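Local coordinates for heat shock protein-related protein (Deinococcus radiodurans, PDB 4FEI) that is a small heat shock protein, represented here by its alpha-crystallin domain, and probably acts as a chaperone that limits protein aggregation during stress, at residues A9-A14 against L18-D23; G78-A83 against L87-E92; L32-D37 against L41-E46. All blocks are in the same frame, centred on the assembly; numbering follows the deposited sequence.

Contact 1. Residues A9-A14 against L18-D23; sequences ADWRDA and LDLLLD
Leu20 packs against one face of the Trp11 indole: its CB sits 3.9 Å from the centroid of the six-membered ring, 18° off the ring normal, a CH-pi contact. Its CD2 reaches the same face farther along, towards the rim. With CG anti to the backbone N (chi1 180°), the Leu20 side chain runs on past the indole, and CD2 also comes within 3.9 Å of Ala9 CB. The small methyl of Ala9 suits this place, since Leu22 CD1 presses on it as well, at 3.6 Å. At the other end Leu18 CG approaches Trp11 CE3 obliquely. These residues share the inward face of a beta hairpin, strands 9-14 and 17-23, at one margin of the four-stranded sheet of the alpha-crystallin sandwich; Leu41 and Val43 of the facing sheet close over Leu20 and Leu22. Paired backbone bonds join Asp10 to Leu21 and Arg12 to Asp19, whose side chains project from the reverse face. There Leu21 CD1 lies over the centre of the Arg12 guanidinium, 4.0 Å above its plane. Asp19 OD2 meets the same group at its edge, taking 2.8 Å bonds from both NE and NH2, each clearly bent because one oxygen serves two neighbouring N-H groups. NE uses the anti lone pair of OD2, whereas NH2 comes in from above the carboxylate plane; the guanidinium and carboxylate planes stand 81° apart. A leucine here has neither NE nor NH2, and the buried carboxylate of Asp19 would probably be poorly balanced. Asp10 turns its carboxylate to the second subunit, where OD2 forms a salt bridge with Arg58 of that chain and OD1 accepts from the backbone N of its Glu57.

Contact 2. Residues G78-A83 against L87-E92; sequences GVASLA and LTVRFE
Ala80 faces Val89 across a beta hairpin, strands 79-83 and 86-92, that supplies the outer margin of one sheet of the alpha-crystallin sandwich. The tight part centres on the buried Leu87 and Val89, while their partners Ala80 and Leu82 on the edge strand remain exposed. Ala80 CB lies 4.1 Å from both Val89 CG2 and Leu87 CD1; Ala80 and Val89 form a non-hydrogen-bonded pair, their CA atoms 4.2 Å apart. Leu87 has CG anti to the backbone N (chi1 180°), which carries CD1 across to Ser81 O at 3.3 Å; Leu87 is buried, with Leu34 of the opposite sheet against it. The other face is looser. Val79, Ser81 and Arg90 are exposed there, and Thr88 partly so; across the strands their side chains meet little but backbone, so beta-branched and polar residues serve well. Arg90 extends away from the hairpin, towards a weak, long ion pair with Asp19. Four backbone bonds hold the strands together, the shortest from Thr88 N to Ser81 O at 2.7 Å. Where the hairpin opens, glycine suits position 78, since a CB would run into Phe91 CE1; the ring leans obliquely there, Phe91 CD1 3.6 Å from Gly78 CA.

Contact 3. Residues L32-D37 against L41-E46; sequences LALAED and LTVSGE
Leu34 and Leu41 meet methyl to methyl, CD1 to CD2 at 3.8 Å; they are the two residues with the most surface buried in this antiparallel beta hairpin and form its apolar centre. Leu34 has CG beside the backbone N (chi1 -84°), a turn that brings CD1 across to the neighbouring strand, where it also touches Val43 CG2 at 3.5 Å; these two side chains lie side by side, pointing the same way. Leu41 CD2 also lies 3.5 Å from Ala35 O. Branched apolar side chains suit Leu34, Leu41 and Val43, which pack inward, whereas the reverse face carries small or polar ones: Ala33, Ala35, Thr42 and Ser44. There Ala33 CB rests 3.6 Å from Ser44 OG, and one water links Ser44 OG, at 2.7 Å, to Ala33 O through a weak bond. A second water joins Thr42 OG1 to Ala35 O, so each hydroxyl is tied through a water to a carbonyl of the partner strand. Strand 40-47 is the middle one of its sheet, bonded on its other side to strand 62-68, while Leu34 packs on Leu87 and Val89 of strand 86-92 and Leu41 on Leu20 of strand 17-23.

Overall arrangement
The three hairpins supply most of the two sheets of the alpha-crystallin sandwich. Contacts 1 and 2, with centres about 9 Å apart, belong to one sheet, whose inner strands 17-23 and 86-92 join them through probable hydrogen bonds such as Leu20 N to Val89 O, 2.8 Å. Contact 3 lies in the facing sheet, its centre about 14 Å from that of contact 1 and 11 Å from that of contact 2. Side chains meet between the sheets: Leu22 CD2 touches Val43 CG1 at 3.6 Å, and Phe91 CZ reaches Leu41 CG at 3.6 Å. Of the three, contact 1 alone touches the second subunit, where an antiparallel strand of that chain pairs with strand 9-14 and carries the sheet across the interface.

Contact 1. Residues A9-A14 against L18-D23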
ATOM      1  N   ALA A   9       1.815   7.472   6.664  1.00 16.60           N
ATOM      2  CA  ALA A   9       3.012   7.279   7.546  1.00 16.63           C
ATOM      3  C   ALA A   9       2.634   7.092   9.037  1.00 16.81           C
ATOM      4  O   ALA A   9       1.800   7.804   9.575  1.00 16.98           O
ATOM      5  CB  ALA A   9       3.964   8.448   7.420  1.00 16.62           C
ATOM      6  N   ASP A  10       3.267   6.129   9.683  1.00 16.91           N
ATOM      7  CA  ASP A  10       3.152   5.917  11.116  1.00 17.16           C
ATOM      8  C   ASP A  10       4.527   6.089  11.762  1.00 17.31           C
ATOM      9  O   ASP A  10       5.546   5.741  11.180  1.00 17.23           O
ATOM     10  CB  ASP A  10       2.701   4.465  11.409  1.00 17.27           C
ATOM     11  CG  ASP A  10       1.197   4.255  11.229  1.00 17.27           C
ATOM     12  OD1 ASP A  10       0.468   5.258  11.040  1.00 17.35           O
ATOM     13  OD2 ASP A  10       0.769   3.089  11.282  1.00 17.35           O
ATOM     14  N   TRP A  11       4.529   6.572  12.986  1.00 17.60           N
ATOM     15  CA  TRP A  11       5.690   6.508  13.862  1.00 17.89           C
ATOM     16  C   TRP A  11       5.405   5.560  15.022  1.00 18.46           C
ATOM     17  O   TRP A  11       4.457   5.730  15.770  1.00 18.87           O
ATOM     18  CB  TRP A  11       6.024   7.893  14.398  1.00 18.11           C
ATOM     19  CG  TRP A  11       6.645   8.789  13.324  1.00 18.01           C
ATOM     20  CD1 TRP A  11       6.020   9.786  12.620  1.00 17.98           C
ATOM     21  CD2 TRP A  11       8.011   8.766  12.871  1.00 17.81           C
ATOM     22  NE1 TRP A  11       6.926  10.374  11.734  1.00 19.65           N
ATOM     23  CE2 TRP A  11       8.145   9.757  11.865  1.00 18.30           C
ATOM     24  CE3 TRP A  11       9.129   8.016  13.222  1.00 18.01           C
ATOM     25  CZ2 TRP A  11       9.364  10.026  11.225  1.00 17.84           C
ATOM     26  CZ3 TRP A  11      10.346   8.257  12.563  1.00 18.14           C
ATOM     27  CH2 TRP A  11      10.449   9.251  11.577  1.00 18.00           C
ATOM     28  N   ARG A  12       6.213   4.520  15.131  1.00 18.76           N
ATOM     29  CA  ARG A  12       6.043   3.539  16.206  1.00 19.29           C
ATOM     30  C   ARG A  12       7.187   3.691  17.213  1.00 19.91           C
ATOM     31  O   ARG A  12       8.356   3.850  16.837  1.00 20.55           O
ATOM     32  CB  ARG A  12       6.004   2.114  15.633  1.00 18.98           C
ATOM     33  CG  ARG A  12       5.974   0.987  16.694  1.00 19.74           C
ATOM     34  CD  ARG A  12       5.965  -0.386  16.028  1.00 20.46           C
ATOM     35  NE  ARG A  12       7.092  -0.617  15.096  1.00 21.48           N
ATOM     36  CZ  ARG A  12       7.088  -1.528  14.114  1.00 21.78           C
ATOM     37  NH1 ARG A  12       5.996  -2.294  13.902  1.00 21.95           N
ATOM     38  NH2 ARG A  12       8.164  -1.668  13.322  1.00 21.04           N
ATOM     39  N   ASP A  13       6.819   3.684  18.487  1.00 20.44           N
ATOM     40  CA  ASP A  13       7.771   3.724  19.558  1.00 21.44           C
ATOM     41  C   ASP A  13       8.229   2.297  19.751  1.00 21.85           C
ATOM     42  O   ASP A  13       7.468   1.462  20.207  1.00 22.25           O
ATOM     43  CB  ASP A  13       7.075   4.258  20.810  1.00 22.23           C
ATOM     44  CG  ASP A  13       7.966   4.254  22.043  1.00 23.90           C
ATOM     45  OD1 ASP A  13       9.201   4.070  21.915  1.00 24.99           O
ATOM     46  OD2 ASP A  13       7.404   4.432  23.161  1.00 25.91           O
ATOM     47  N   ALA A  14       9.471   2.012  19.389  1.00 22.21           N
ATOM     48  CA  ALA A  14      10.049   0.690  19.634  1.00 22.46           C
ATOM     49  C   ALA A  14      11.152   0.754  20.729  1.00 23.73           C
ATOM     50  O   ALA A  14      12.245   0.176  20.577  1.00 24.67           O
ATOM     51  CB  ALA A  14      10.584   0.123  18.359  1.00 22.09           C
ATOM     52  N   LEU A  18      13.115   4.240  17.118  1.00 21.96           N
ATOM     53  CA  LEU A  18      11.947   4.929  16.583  1.00 20.83           C
ATOM     54  C   LEU A  18      11.742   4.397  15.153  1.00 20.14           C
ATOM     55  O   LEU A  18      12.660   4.481  14.320  1.00 20.03           O
ATOM     56  CB  LEU A  18      12.238   6.426  16.565  1.00 20.77           C
ATOM     57  CG  LEU A  18      11.128   7.408  16.226  1.00 21.05           C
ATOM     58  CD1 LEU A  18       9.940   7.296  17.225  1.00 22.54           C
ATOM     59  CD2 LEU A  18      11.694   8.821  16.222  1.00 22.25           C
ATOM     60  N   ASP A  19      10.561   3.835  14.873  1.00 19.55           N
ATOM     61  CA  ASP A  19      10.252   3.283  13.553  1.00 18.91           C
ATOM     62  C   ASP A  19       9.311   4.161  12.760  1.00 18.67           C
ATOM     63  O   ASP A  19       8.259   4.593  13.267  1.00 19.31           O
ATOM     64  CB  ASP A  19       9.558   1.918  13.663  1.00 19.37           C
ATOM     65  CG  ASP A  19      10.409   0.873  14.350  1.00 20.33           C
ATOM     66  OD1 ASP A  19      11.665   1.010  14.325  1.00 22.15           O
ATOM     67  OD2 ASP A  19       9.818  -0.076  14.917  1.00 21.40           O
ATOM     68  N   LEU A  20       9.644   4.373  11.500  1.00 17.81           N
ATOM     69  CA  LEU A  20       8.737   5.004  10.555  1.00 17.83           C
ATOM     70  C   LEU A  20       8.229   3.910   9.639  1.00 17.73           C
ATOM     71  O   LEU A  20       9.016   3.209   9.025  1.00 18.68           O
ATOM     72  CB  LEU A  20       9.477   6.065   9.741  1.00 17.64           C
ATOM     73  CG  LEU A  20       8.857   6.936   8.647  1.00 18.86           C
ATOM     74  CD1 LEU A  20       8.962   6.247   7.307  1.00 20.63           C
ATOM     75  CD2 LEU A  20       7.412   7.350   8.928  1.00 19.95           C
ATOM     76  N   LEU A  21       6.921   3.725   9.582  1.00 17.46           N
ATOM     77  CA  LEU A  21       6.317   2.803   8.628  1.00 16.98           C
ATOM     78  C   LEU A  21       5.583   3.612   7.568  1.00 16.80           C
ATOM     79  O   LEU A  21       4.752   4.483   7.874  1.00 17.15           O
ATOM     80  CB  LEU A  21       5.336   1.843   9.312  1.00 17.11           C
ATOM     81  CG  LEU A  21       5.920   0.848  10.316  1.00 17.64           C
ATOM     82  CD1 LEU A  21       5.793   1.358  11.717  1.00 18.88           C
ATOM     83  CD2 LEU A  21       5.105  -0.457  10.209  1.00 20.65           C
ATOM     84  N   LEU A  22       5.888   3.322   6.313  1.00 16.72           N
ATOM     85  CA  LEU A  22       5.354   4.114   5.191  1.00 16.58           C
ATOM     86  C   LEU A  22       4.702   3.177   4.165  1.00 16.62           C
ATOM     87  O   LEU A  22       5.359   2.288   3.657  1.00 16.70           O
ATOM     88  CB  LEU A  22       6.486   4.947   4.559  1.00 16.54           C
ATOM     89  CG  LEU A  22       6.067   6.066   3.618  1.00 16.56           C
ATOM     90  CD1 LEU A  22       5.490   7.257   4.406  1.00 18.48           C
ATOM     91  CD2 LEU A  22       7.275   6.512   2.725  1.00 16.50           C
ATOM     92  N   ASP A  23       3.416   3.365   3.903  1.00 16.63           N
ATOM     93  CA  ASP A  23       2.687   2.488   2.978  1.00 16.75           C
ATOM     94  C   ASP A  23       3.057   2.864   1.534  1.00 16.80           C
ATOM     95  O   ASP A  23       2.565   3.884   0.998  1.00 16.79           O
ATOM     96  CB  ASP A  23       1.164   2.614   3.147  1.00 16.82           C
ATOM     97  CG  ASP A  23       0.653   1.905   4.363  1.00 16.88           C
ATOM     98  OD1 ASP A  23      -0.465   2.263   4.833  1.00 19.07           O
ATOM     99  OD2 ASP A  23       1.324   0.982   4.851  1.00 17.90           O
TER

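Contact 2. Residues G78-A83 against L87-E92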
ATOM      1  N   GLY A  78      19.905   5.722  10.799  1.00 32.38           N
ATOM      2  CA  GLY A  78      18.741   5.204  10.065  1.00 30.93           C
ATOM      3  C   GLY A  78      19.007   4.021   9.151  1.00 30.93           C
ATOM      4  O   GLY A  78      19.946   4.050   8.348  1.00 31.72           O
ATOM      5  N   VAL A  79      18.168   2.992   9.273  1.00 30.19           N
ATOM      6  CA  VAL A  79      18.240   1.761   8.463  1.00 30.20           C
ATOM      7  C   VAL A  79      16.849   1.436   7.895  1.00 28.88           C
ATOM      8  O   VAL A  79      15.884   1.304   8.651  1.00 28.98           O
ATOM      9  CB  VAL A  79      18.744   0.545   9.305  1.00 31.16           C
ATOM     10  CG1 VAL A  79      18.776  -0.750   8.460  1.00 31.25           C
ATOM     11  CG2 VAL A  79      20.145   0.838   9.943  1.00 32.44           C
ATOM     12  N   ALA A  80      16.751   1.304   6.572  1.00 27.72           N
ATOM     13  CA  ALA A  80      15.466   1.155   5.899  1.00 26.57           C
ATOM     14  C   ALA A  80      15.294  -0.219   5.276  1.00 26.99           C
ATOM     15  O   ALA A  80      16.219  -0.780   4.719  1.00 27.67           O
ATOM     16  CB  ALA A  80      15.281   2.208   4.851  1.00 26.03           C
ATOM     17  N   SER A  81      14.088  -0.748   5.352  1.00 26.19           N
ATOM     18  CA  SER A  81      13.775  -2.069   4.838  1.00 26.24           C
ATOM     19  C   SER A  81      12.374  -2.042   4.183  1.00 25.42           C
ATOM     20  O   SER A  81      11.482  -1.321   4.648  1.00 25.21           O
ATOM     21  CB  SER A  81      13.808  -3.017   6.022  1.00 26.12           C
ATOM     22  OG  SER A  81      13.420  -4.289   5.637  1.00 28.20           O
ATOM     23  N   LEU A  82      12.188  -2.802   3.103  1.00 25.18           N
ATOM     24  CA  LEU A  82      10.922  -2.812   2.356  1.00 24.71           C
ATOM     25  C   LEU A  82      10.410  -4.230   2.198  1.00 25.13           C
ATOM     26  O   LEU A  82      11.119  -5.082   1.677  1.00 25.99           O
ATOM     27  CB  LEU A  82      11.107  -2.230   0.964  1.00 24.73           C
ATOM     28  CG  LEU A  82       9.910  -2.297  -0.020  1.00 24.23           C
ATOM     29  CD1 LEU A  82       8.878  -1.202   0.277  1.00 24.72           C
ATOM     30  CD2 LEU A  82      10.317  -2.240  -1.489  1.00 23.96           C
ATOM     31  N   ALA A  83       9.192  -4.490   2.656  1.00 24.83           N
ATOM     32  CA  ALA A  83       8.548  -5.799   2.488  1.00 25.17           C
ATOM     33  C   ALA A  83       7.028  -5.633   2.460  1.00 24.86           C
ATOM     34  O   ALA A  83       6.462  -4.899   3.266  1.00 24.50           O
ATOM     35  CB  ALA A  83       8.957  -6.796   3.620  1.00 25.62           C
ATOM     36  N   LEU A  87       7.427   0.276   3.772  1.00 21.58           N
ATOM     37  CA  LEU A  87       8.778   0.685   4.108  1.00 21.75           C
ATOM     38  C   LEU A  87       8.939   0.913   5.608  1.00 22.04           C
ATOM     39  O   LEU A  87       8.297   1.771   6.172  1.00 21.61           O
ATOM     40  CB  LEU A  87       9.140   1.949   3.343  1.00 21.64           C
ATOM     41  CG  LEU A  87      10.552   2.509   3.597  1.00 21.91           C
ATOM     42  CD1 LEU A  87      11.619   1.595   3.037  1.00 23.84           C
ATOM     43  CD2 LEU A  87      10.632   3.863   2.972  1.00 22.05           C
ATOM     44  N   THR A  88       9.826   0.155   6.245  1.00 22.89           N
ATOM     45  CA  THR A  88      10.139   0.321   7.670  1.00 23.11           C
ATOM     46  C   THR A  88      11.514   0.954   7.803  1.00 23.50           C
ATOM     47  O   THR A  88      12.522   0.351   7.426  1.00 24.29           O
ATOM     48  CB  THR A  88      10.099  -1.063   8.398  1.00 23.42           C
ATOM     49  OG1 THR A  88       8.834  -1.707   8.156  1.00 22.93           O
ATOM     50  CG2 THR A  88      10.336  -0.919   9.913  1.00 23.60           C
ATOM     51  N   VAL A  89      11.550   2.172   8.327  1.00 23.03           N
ATOM     52  CA  VAL A  89      12.793   2.858   8.596  1.00 23.57           C
ATOM     53  C   VAL A  89      13.026   2.980  10.111  1.00 23.88           C
ATOM     54  O   VAL A  89      12.253   3.601  10.807  1.00 23.27           O
ATOM     55  CB  VAL A  89      12.821   4.309   7.965  1.00 23.48           C
ATOM     56  CG1 VAL A  89      14.285   4.903   7.997  1.00 23.45           C
ATOM     57  CG2 VAL A  89      12.196   4.330   6.550  1.00 22.83           C
ATOM     58  N   ARG A  90      14.127   2.433  10.596  1.00 27.52           N
ATOM     59  CA  ARG A  90      14.398   2.351  12.005  1.00 26.41           C
ATOM     60  C   ARG A  90      15.555   3.297  12.430  1.00 23.93           C
ATOM     61  O   ARG A  90      16.628   3.309  11.805  1.00 23.93           O
ATOM     62  CB  ARG A  90      14.739   0.904  12.324  1.00 28.94           C
ATOM     63  CG  ARG A  90      14.661   0.555  13.764  1.00 29.56           C
ATOM     64  CD  ARG A  90      14.348  -0.945  13.910  1.00 35.57           C
ATOM     65  NE  ARG A  90      13.909  -1.235  15.269  1.00 36.09           N
ATOM     66  CZ  ARG A  90      13.419  -2.399  15.663  1.00 40.69           C
ATOM     67  NH1 ARG A  90      13.046  -2.551  16.926  1.00 40.91           N
ATOM     68  NH2 ARG A  90      13.290  -3.406  14.794  1.00 47.47           N
ATOM     69  N   PHE A  91      15.332   4.062  13.502  1.00 21.08           N
ATOM     70  CA  PHE A  91      16.310   4.999  13.995  1.00 20.52           C
ATOM     71  C   PHE A  91      16.501   4.719  15.479  1.00 20.63           C
ATOM     72  O   PHE A  91      15.529   4.358  16.191  1.00 21.00           O
ATOM     73  CB  PHE A  91      15.833   6.459  13.853  1.00 19.49           C
ATOM     74  CG  PHE A  91      15.541   6.898  12.443  1.00 19.55           C
ATOM     75  CD1 PHE A  91      16.528   7.486  11.675  1.00 19.08           C
ATOM     76  CD2 PHE A  91      14.253   6.738  11.884  1.00 21.04           C
ATOM     77  CE1 PHE A  91      16.269   7.910  10.358  1.00 18.94           C
ATOM     78  CE2 PHE A  91      13.983   7.139  10.585  1.00 20.89           C
ATOM     79  CZ  PHE A  91      15.008   7.740   9.822  1.00 20.52           C
ATOM     80  N   GLU A  92      17.720   4.896  15.985  1.00 21.29           N
ATOM     81  CA  GLU A  92      17.909   4.731  17.412  1.00 21.88           C
ATOM     82  C   GLU A  92      17.705   6.050  18.121  1.00 21.51           C
ATOM     83  O   GLU A  92      18.207   7.068  17.686  1.00 23.04           O
ATOM     84  CB  GLU A  92      19.235   4.026  17.790  1.00 23.79           C
ATOM     85  CG  GLU A  92      20.459   4.648  17.328  1.00 27.02           C
ATOM     86  CD  GLU A  92      21.704   3.827  17.693  1.00 33.55           C
ATOM     87  OE1 GLU A  92      21.968   3.632  18.912  1.00 36.80           O
ATOM     88  OE2 GLU A  92      22.432   3.414  16.749  1.00 35.18           O
TER

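Contact 3. Residues L32-D37 against L41-E46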
ATOM      1  N   LEU A  32      13.410   4.816  -4.483  1.00 17.94           N
ATOM      2  CA  LEU A  32      13.327   5.193  -3.085  1.00 17.62           C
ATOM      3  C   LEU A  32      14.607   5.885  -2.602  1.00 17.59           C
ATOM      4  O   LEU A  32      15.706   5.384  -2.767  1.00 18.14           O
ATOM      5  CB  LEU A  32      13.048   3.936  -2.244  1.00 17.72           C
ATOM      6  CG  LEU A  32      11.643   3.365  -2.224  1.00 17.73           C
ATOM      7  CD1 LEU A  32      11.628   1.965  -1.575  1.00 17.67           C
ATOM      8  CD2 LEU A  32      10.677   4.338  -1.510  1.00 17.17           C
ATOM      9  N   ALA A  33      14.456   7.050  -2.013  1.00 17.65           N
ATOM     10  CA  ALA A  33      15.571   7.758  -1.402  1.00 18.00           C
ATOM     11  C   ALA A  33      15.145   8.249  -0.026  1.00 17.84           C
ATOM     12  O   ALA A  33      13.981   8.630   0.163  1.00 17.52           O
ATOM     13  CB  ALA A  33      16.063   8.939  -2.291  1.00 17.71           C
ATOM     14  N   LEU A  34      16.099   8.235   0.909  1.00 18.13           N
ATOM     15  CA  LEU A  34      15.864   8.583   2.311  1.00 18.44           C
ATOM     16  C   LEU A  34      17.023   9.474   2.786  1.00 18.94           C
ATOM     17  O   LEU A  34      18.189   9.109   2.649  1.00 19.19           O
ATOM     18  CB  LEU A  34      15.846   7.320   3.176  1.00 18.61           C
ATOM     19  CG  LEU A  34      14.669   6.371   3.440  1.00 19.93           C
ATOM     20  CD1 LEU A  34      13.547   7.125   4.148  1.00 20.45           C
ATOM     21  CD2 LEU A  34      14.155   5.697   2.217  1.00 21.86           C
ATOM     22  N   ALA A  35      16.702  10.642   3.328  1.00 25.03           N
ATOM     23  CA  ALA A  35      17.715  11.586   3.807  1.00 27.63           C
ATOM     24  C   ALA A  35      17.278  12.230   5.124  1.00 26.73           C
ATOM     25  O   ALA A  35      16.151  12.674   5.264  1.00 24.22           O
ATOM     26  CB  ALA A  35      18.031  12.671   2.735  1.00 27.89           C
ATOM     27  N   GLU A  36      18.182  12.280   6.087  1.00 29.49           N
ATOM     28  CA  GLU A  36      17.869  12.897   7.360  1.00 30.25           C
ATOM     29  C   GLU A  36      18.674  14.177   7.547  1.00 34.34           C
ATOM     30  O   GLU A  36      19.888  14.159   7.526  1.00 38.18           O
ATOM     31  CB  GLU A  36      18.027  11.900   8.529  1.00 30.94           C
ATOM     32  CG  GLU A  36      19.406  11.301   8.704  1.00 36.36           C
ATOM     33  CD  GLU A  36      19.512  10.280   9.829  1.00 39.62           C
ATOM     34  OE1 GLU A  36      19.011  10.562  10.953  1.00 39.89           O
ATOM     35  OE2 GLU A  36      20.138   9.204   9.590  1.00 44.57           O
ATOM     36  N   ASP A  37      17.976  15.299   7.662  1.00 35.36           N
ATOM     37  CA  ASP A  37      18.606  16.598   7.827  1.00 41.70           C
ATOM     38  C   ASP A  37      18.176  17.069   9.184  1.00 41.92           C
ATOM     39  O   ASP A  37      17.073  17.654   9.314  1.00 41.88           O
ATOM     40  CB  ASP A  37      18.170  17.594   6.727  1.00 44.47           C
ATOM     41  CG  ASP A  37      18.884  18.958   6.832  1.00 54.65           C
ATOM     42  OD1 ASP A  37      18.640  19.677   7.834  1.00 60.77           O
ATOM     43  OD2 ASP A  37      19.683  19.331   5.918  1.00 61.11           O
ATOM     44  N   LEU A  41      12.997  13.755   8.454  1.00 23.53           N
ATOM     45  CA  LEU A  41      13.287  12.700   7.532  1.00 22.08           C
ATOM     46  C   LEU A  41      12.577  13.024   6.218  1.00 21.74           C
ATOM     47  O   LEU A  41      11.353  13.363   6.186  1.00 22.19           O
ATOM     48  CB  LEU A  41      12.778  11.390   8.093  1.00 22.83           C
ATOM     49  CG  LEU A  41      13.288  10.022   7.671  1.00 23.00           C
ATOM     50  CD1 LEU A  41      12.124   9.156   7.419  1.00 24.00           C
ATOM     51  CD2 LEU A  41      14.214  10.036   6.474  1.00 23.23           C
ATOM     52  N   THR A  42      13.348  12.957   5.129  1.00 21.24           N
ATOM     53  CA  THR A  42      12.770  13.162   3.806  1.00 20.78           C
ATOM     54  C   THR A  42      12.742  11.853   3.069  1.00 19.61           C
ATOM     55  O   THR A  42      13.760  11.183   2.980  1.00 19.47           O
ATOM     56  CB  THR A  42      13.452  14.273   3.001  1.00 22.10           C
ATOM     57  OG1 THR A  42      13.469  15.479   3.793  1.00 24.39           O
ATOM     58  CG2 THR A  42      12.694  14.499   1.676  1.00 21.44           C
ATOM     59  N   VAL A  43      11.548  11.473   2.614  1.00 19.84           N
ATOM     60  CA  VAL A  43      11.370  10.230   1.867  1.00 20.59           C
ATOM     61  C   VAL A  43      10.809  10.578   0.486  1.00 20.46           C
ATOM     62  O   VAL A  43       9.839  11.359   0.376  1.00 21.47           O
ATOM     63  CB  VAL A  43      10.354   9.230   2.556  1.00 22.62           C
ATOM     64  CG1 VAL A  43      10.445   7.896   1.879  1.00 25.66           C
ATOM     65  CG2 VAL A  43      10.655   9.043   3.988  1.00 23.42           C
ATOM     66  N   SER A  44      11.390   9.983  -0.552  1.00 20.22           N
ATOM     67  CA  SER A  44      10.925  10.163  -1.907  1.00 19.96           C
ATOM     68  C   SER A  44      10.990   8.851  -2.649  1.00 20.99           C
ATOM     69  O   SER A  44      11.719   7.961  -2.271  1.00 21.86           O
ATOM     70  CB  SER A  44      11.740  11.261  -2.621  1.00 19.56           C
ATOM     71  OG  SER A  44      13.116  10.899  -2.688  1.00 19.34           O
ATOM     72  N   GLY A  45      10.181   8.727  -3.699  1.00 22.18           N
ATOM     73  CA  GLY A  45      10.176   7.560  -4.566  1.00 24.06           C
ATOM     74  C   GLY A  45       9.119   7.703  -5.633  1.00 25.50           C
ATOM     75  O   GLY A  45       8.553   8.785  -5.802  1.00 25.17           O
ATOM     76  N   GLU A  46       8.805   6.593  -6.328  1.00 20.15           N
ATOM     77  CA  GLU A  46       7.913   6.645  -7.459  1.00 20.57           C
ATOM     78  C   GLU A  46       7.234   5.301  -7.689  1.00 19.44           C
ATOM     79  O   GLU A  46       7.814   4.248  -7.419  1.00 19.94           O
ATOM     80  CB  GLU A  46       8.730   7.026  -8.693  1.00 23.89           C
ATOM     81  CG  GLU A  46       7.940   7.168  -9.982  1.00 26.90           C
ATOM     82  CD  GLU A  46       8.800   7.494 -11.183  1.00 33.53           C
ATOM     83  OE1 GLU A  46       8.245   7.721 -12.298  1.00 39.96           O
ATOM     84  OE2 GLU A  46      10.022   7.521 -11.038  1.00 37.47           O
TER
HETATM   85  O   HOH W   1      14.274  11.449  -0.351  1.00 17.42           O
HETATM   86  O   HOH W   2      15.598  15.777   5.624  1.00 43.39           O